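Local structure of C-glycoside 3-oxidase (Microbacterium trichothecenolyticum, 7DVE) at residues A[50-56]-A[211-216]. The protein oxidises the C3 hydroxyl of the sugar in C-glycosides such as isoorientin and mangiferin, using bound FAD and passing the electrons to oxygen to give hydrogen peroxide. Sequence-based numbering, arbitrary orientation.
Sequences PGAHVKN and VWSGSD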
ATOM      1  N   PRO A  50     -15.180   7.755   7.105  1.00 62.19           N
ATOM      2  CA  PRO A  50     -14.813   6.398   6.685  1.00 60.98           C
ATOM      3  C   PRO A  50     -13.454   6.369   5.994  1.00 59.99           C
ATOM      4  O   PRO A  50     -13.132   7.237   5.180  1.00 57.94           O
ATOM      5  CB  PRO A  50     -15.951   6.010   5.736  1.00 54.79           C
ATOM      6  CG  PRO A  50     -17.132   6.793   6.262  1.00 54.42           C
ATOM      7  CD  PRO A  50     -16.574   8.087   6.754  1.00 59.95           C
ATOM      8  N   GLY A  51     -12.651   5.355   6.332  1.00 58.73           N
ATOM      9  CA  GLY A  51     -11.308   5.235   5.814  1.00 54.34           C
ATOM     10  C   GLY A  51     -10.246   6.022   6.552  1.00 54.69           C
ATOM     11  O   GLY A  51      -9.067   5.924   6.196  1.00 53.77           O
ATOM     12  N   ALA A  52     -10.608   6.818   7.549  1.00 57.03           N
ATOM     13  CA  ALA A  52      -9.606   7.607   8.257  1.00 56.27           C
ATOM     14  C   ALA A  52      -8.684   6.696   9.079  1.00 52.58           C
ATOM     15  O   ALA A  52      -9.026   5.564   9.409  1.00 52.81           O
ATOM     16  CB  ALA A  52     -10.287   8.640   9.146  1.00 53.68           C
ATOM     17  N   HIS A  53      -7.483   7.188   9.374  1.00 51.82           N
ATOM     18  CA  HIS A  53      -6.513   6.370  10.101  1.00 52.48           C
ATOM     19  C   HIS A  53      -6.984   6.110  11.532  1.00 50.21           C
ATOM     20  O   HIS A  53      -7.560   6.983  12.178  1.00 51.66           O
ATOM     21  CB  HIS A  53      -5.137   7.047  10.124  1.00 49.42           C
ATOM     22  CG  HIS A  53      -4.011   6.102  10.412  1.00 50.64           C
ATOM     23  ND1 HIS A  53      -3.751   5.620  11.679  1.00 50.49           N
ATOM     24  CD2 HIS A  53      -3.099   5.517   9.592  1.00 49.95           C
ATOM     25  CE1 HIS A  53      -2.722   4.788  11.628  1.00 49.49           C
ATOM     26  NE2 HIS A  53      -2.299   4.718  10.377  1.00 48.20           N
ATOM     27  N   VAL A  54      -6.724   4.901  12.035  1.00 49.52           N
ATOM     28  CA  VAL A  54      -7.121   4.587  13.408  1.00 50.84           C
ATOM     29  C   VAL A  54      -6.478   5.546  14.414  1.00 52.73           C
ATOM     30  O   VAL A  54      -7.070   5.846  15.447  1.00 57.69           O
ATOM     31  CB  VAL A  54      -6.828   3.106  13.744  1.00 53.54           C
ATOM     32  CG1 VAL A  54      -7.648   2.164  12.832  1.00 50.84           C
ATOM     33  CG2 VAL A  54      -5.318   2.772  13.675  1.00 49.13           C
ATOM     34  N   LYS A  55      -5.300   6.091  14.123  1.00 51.96           N
ATOM     35  CA  LYS A  55      -4.733   7.033  15.086  1.00 52.61           C
ATOM     36  C   LYS A  55      -5.517   8.348  15.193  1.00 56.38           C
ATOM     37  O   LYS A  55      -5.126   9.236  15.963  1.00 59.41           O
ATOM     38  CB  LYS A  55      -3.287   7.331  14.723  1.00 53.21           C
ATOM     39  CG  LYS A  55      -2.361   6.120  14.794  1.00 54.69           C
ATOM     40  CD  LYS A  55      -1.022   6.485  15.450  1.00 55.70           C
ATOM     41  CE  LYS A  55      -0.170   5.248  15.660  1.00 53.84           C
ATOM     42  NZ  LYS A  55       1.237   5.645  15.910  1.00 57.73           N
ATOM     43  N   ASN A  56      -6.597   8.514  14.435  1.00 56.62           N
ATOM     44  CA  ASN A  56      -7.525   9.599  14.700  1.00 57.22           C
ATOM     45  C   ASN A  56      -8.384   9.347  15.928  1.00 57.46           C
ATOM     46  O   ASN A  56      -9.063  10.270  16.379  1.00 61.33           O
ATOM     47  CB  ASN A  56      -8.437   9.820  13.494  1.00 56.37           C
ATOM     48  CG  ASN A  56      -7.768  10.591  12.402  1.00 56.38           C
ATOM     49  OD1 ASN A  56      -7.568  11.810  12.512  1.00 53.12           O
ATOM     50  ND2 ASN A  56      -7.420   9.892  11.317  1.00 52.84           N
ATOM     51  N   VAL A 211      -1.239  13.433  11.753  1.00 55.11           N
ATOM     52  CA  VAL A 211      -1.772  12.073  11.632  1.00 54.70           C
ATOM     53  C   VAL A 211      -1.709  11.607  10.172  1.00 51.59           C
ATOM     54  O   VAL A 211      -1.787  12.408   9.243  1.00 50.97           O
ATOM     55  CB  VAL A 211      -3.216  11.994  12.187  1.00 56.04           C
ATOM     56  CG1 VAL A 211      -4.193  12.716  11.254  1.00 54.99           C
ATOM     57  CG2 VAL A 211      -3.623  10.526  12.387  1.00 54.72           C
ATOM     58  N   TRP A 212      -1.571  10.290   9.977  1.00 53.75           N
ATOM     59  CA  TRP A 212      -1.459   9.707   8.633  1.00 52.38           C
ATOM     60  C   TRP A 212      -2.743   9.900   7.821  1.00 51.43           C
ATOM     61  O   TRP A 212      -3.859   9.871   8.351  1.00 48.42           O
ATOM     62  CB  TRP A 212      -1.136   8.201   8.714  1.00 47.18           C
ATOM     63  CG  TRP A 212       0.068   7.883   9.553  1.00 48.55           C
ATOM     64  CD1 TRP A 212       0.098   7.121  10.689  1.00 50.48           C
ATOM     65  CD2 TRP A 212       1.417   8.333   9.343  1.00 49.65           C
ATOM     66  NE1 TRP A 212       1.373   7.082  11.209  1.00 48.07           N
ATOM     67  CE2 TRP A 212       2.204   7.808  10.397  1.00 48.67           C
ATOM     68  CE3 TRP A 212       2.036   9.133   8.372  1.00 49.32           C
ATOM     69  CZ2 TRP A 212       3.576   8.040  10.495  1.00 48.80           C
ATOM     70  CZ3 TRP A 212       3.400   9.368   8.476  1.00 49.18           C
ATOM     71  CH2 TRP A 212       4.156   8.824   9.533  1.00 48.27           C
ATOM     72  N   SER A 213      -2.563  10.064   6.512  1.00 51.16           N
ATOM     73  CA  SER A 213      -3.631  10.309   5.548  1.00 51.67           C
ATOM     74  C   SER A 213      -3.929   9.035   4.764  1.00 52.60           C
ATOM     75  O   SER A 213      -3.012   8.328   4.349  1.00 54.99           O
ATOM     76  CB  SER A 213      -3.223  11.417   4.570  1.00 50.52           C
ATOM     77  OG  SER A 213      -3.083  12.664   5.227  1.00 54.22           O
ATOM     78  N   GLY A 214      -5.211   8.751   4.546  1.00 53.66           N
ATOM     79  CA  GLY A 214      -5.602   7.533   3.859  1.00 53.55           C
ATOM     80  C   GLY A 214      -6.735   7.696   2.866  1.00 54.76           C
ATOM     81  O   GLY A 214      -6.814   8.713   2.175  1.00 55.90           O
ATOM     82  N   SER A 215      -7.617   6.694   2.766  1.00 54.20           N
ATOM     83  CA  SER A 215      -8.755   6.815   1.858  1.00 55.03           C
ATOM     84  C   SER A 215      -9.685   7.959   2.238  1.00 58.30           C
ATOM     85  O   SER A 215     -10.431   8.431   1.379  1.00 60.40           O
ATOM     86  CB  SER A 215      -9.538   5.511   1.816  1.00 54.67           C
ATOM     87  OG  SER A 215      -8.700   4.485   1.354  1.00 53.50           O
ATOM     88  N   ASP A 216      -9.680   8.401   3.504  1.00 53.83           N
ATOM     89  CA  ASP A 216     -10.414   9.610   3.851  1.00 58.43           C
ATOM     90  C   ASP A 216      -9.926  10.793   3.026  1.00 59.67           C
ATOM     91  O   ASP A 216     -10.732  11.566   2.498  1.00 59.37           O
ATOM     92  CB  ASP A 216     -10.264   9.915   5.341  1.00 57.67           C
ATOM     93  CG  ASP A 216      -8.806   9.953   5.784  1.00 55.69           C
ATOM     94  OD1 ASP A 216      -8.015   9.180   5.224  1.00 58.36           O
ATOM     95  OD2 ASP A 216      -8.447  10.734   6.687  1.00 55.16           O
TER
HETATM   96  O   HOH W   1      -6.588   9.908   8.620  1.00 49.64           O
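His53 lies against Trp212 where a loop of this GMC oxidoreductase, running between strand 37-40 and helix 60-69, packs on the turn from strand 210-212 into helix 215-224. The contact is buried and borders the FAD site: the side chain of Ser215 is about 6 Å from the FAD, and that of Trp212 is about 4 Å from that of the FAD-binding residue Thr129. The two side chains of His53 and Trp212 lie side by side and point the same way. Trp212 CD1 sits over one face of the imidazole, near its rim, 3.4 Å from His53 NE2. The rings meet obliquely, with planes at 54°. With chi1 at -160°, the imidazole swings away from its own backbone N, and His53 CD2 comes 3.4 Å from Trp212 CB. Both ring nitrogens are bonded. His53 ND1 accepts a nearly straight bond (173°) in the ring plane from the backbone N of Lys55, and NE2 pairs with the carbonyl of Trp128. Replacing His53 by an alanine is likely to open a gap beside CD1 and CB of Trp212 and to leave the Lys55 amide and the Trp128 carbonyl without their ring partners. At the 3-10 turn, Asn56 crosses Val211 at about a right angle, and Asn56 OD1 lies 3.7 Å from Val211 CG1. That oxygen bonds Arg205, while Asn56 ND2 turns back to His53 O, which also takes the backbone N of Asn56. At the other end, the Asp216 carboxylate packs against Ala52, its CG 3.5 Å from Ala52 CA. Asp216 OD1 uses its syn lone pair to take the N-H of the N-cap residue Gly214. No direct hydrogen bond joins the segments; a water does so, accepting from His53 N and Asn56 ND2 and donating to Trp212 O at 2.7 Å and Asp216 OD2 at 2.8 Å.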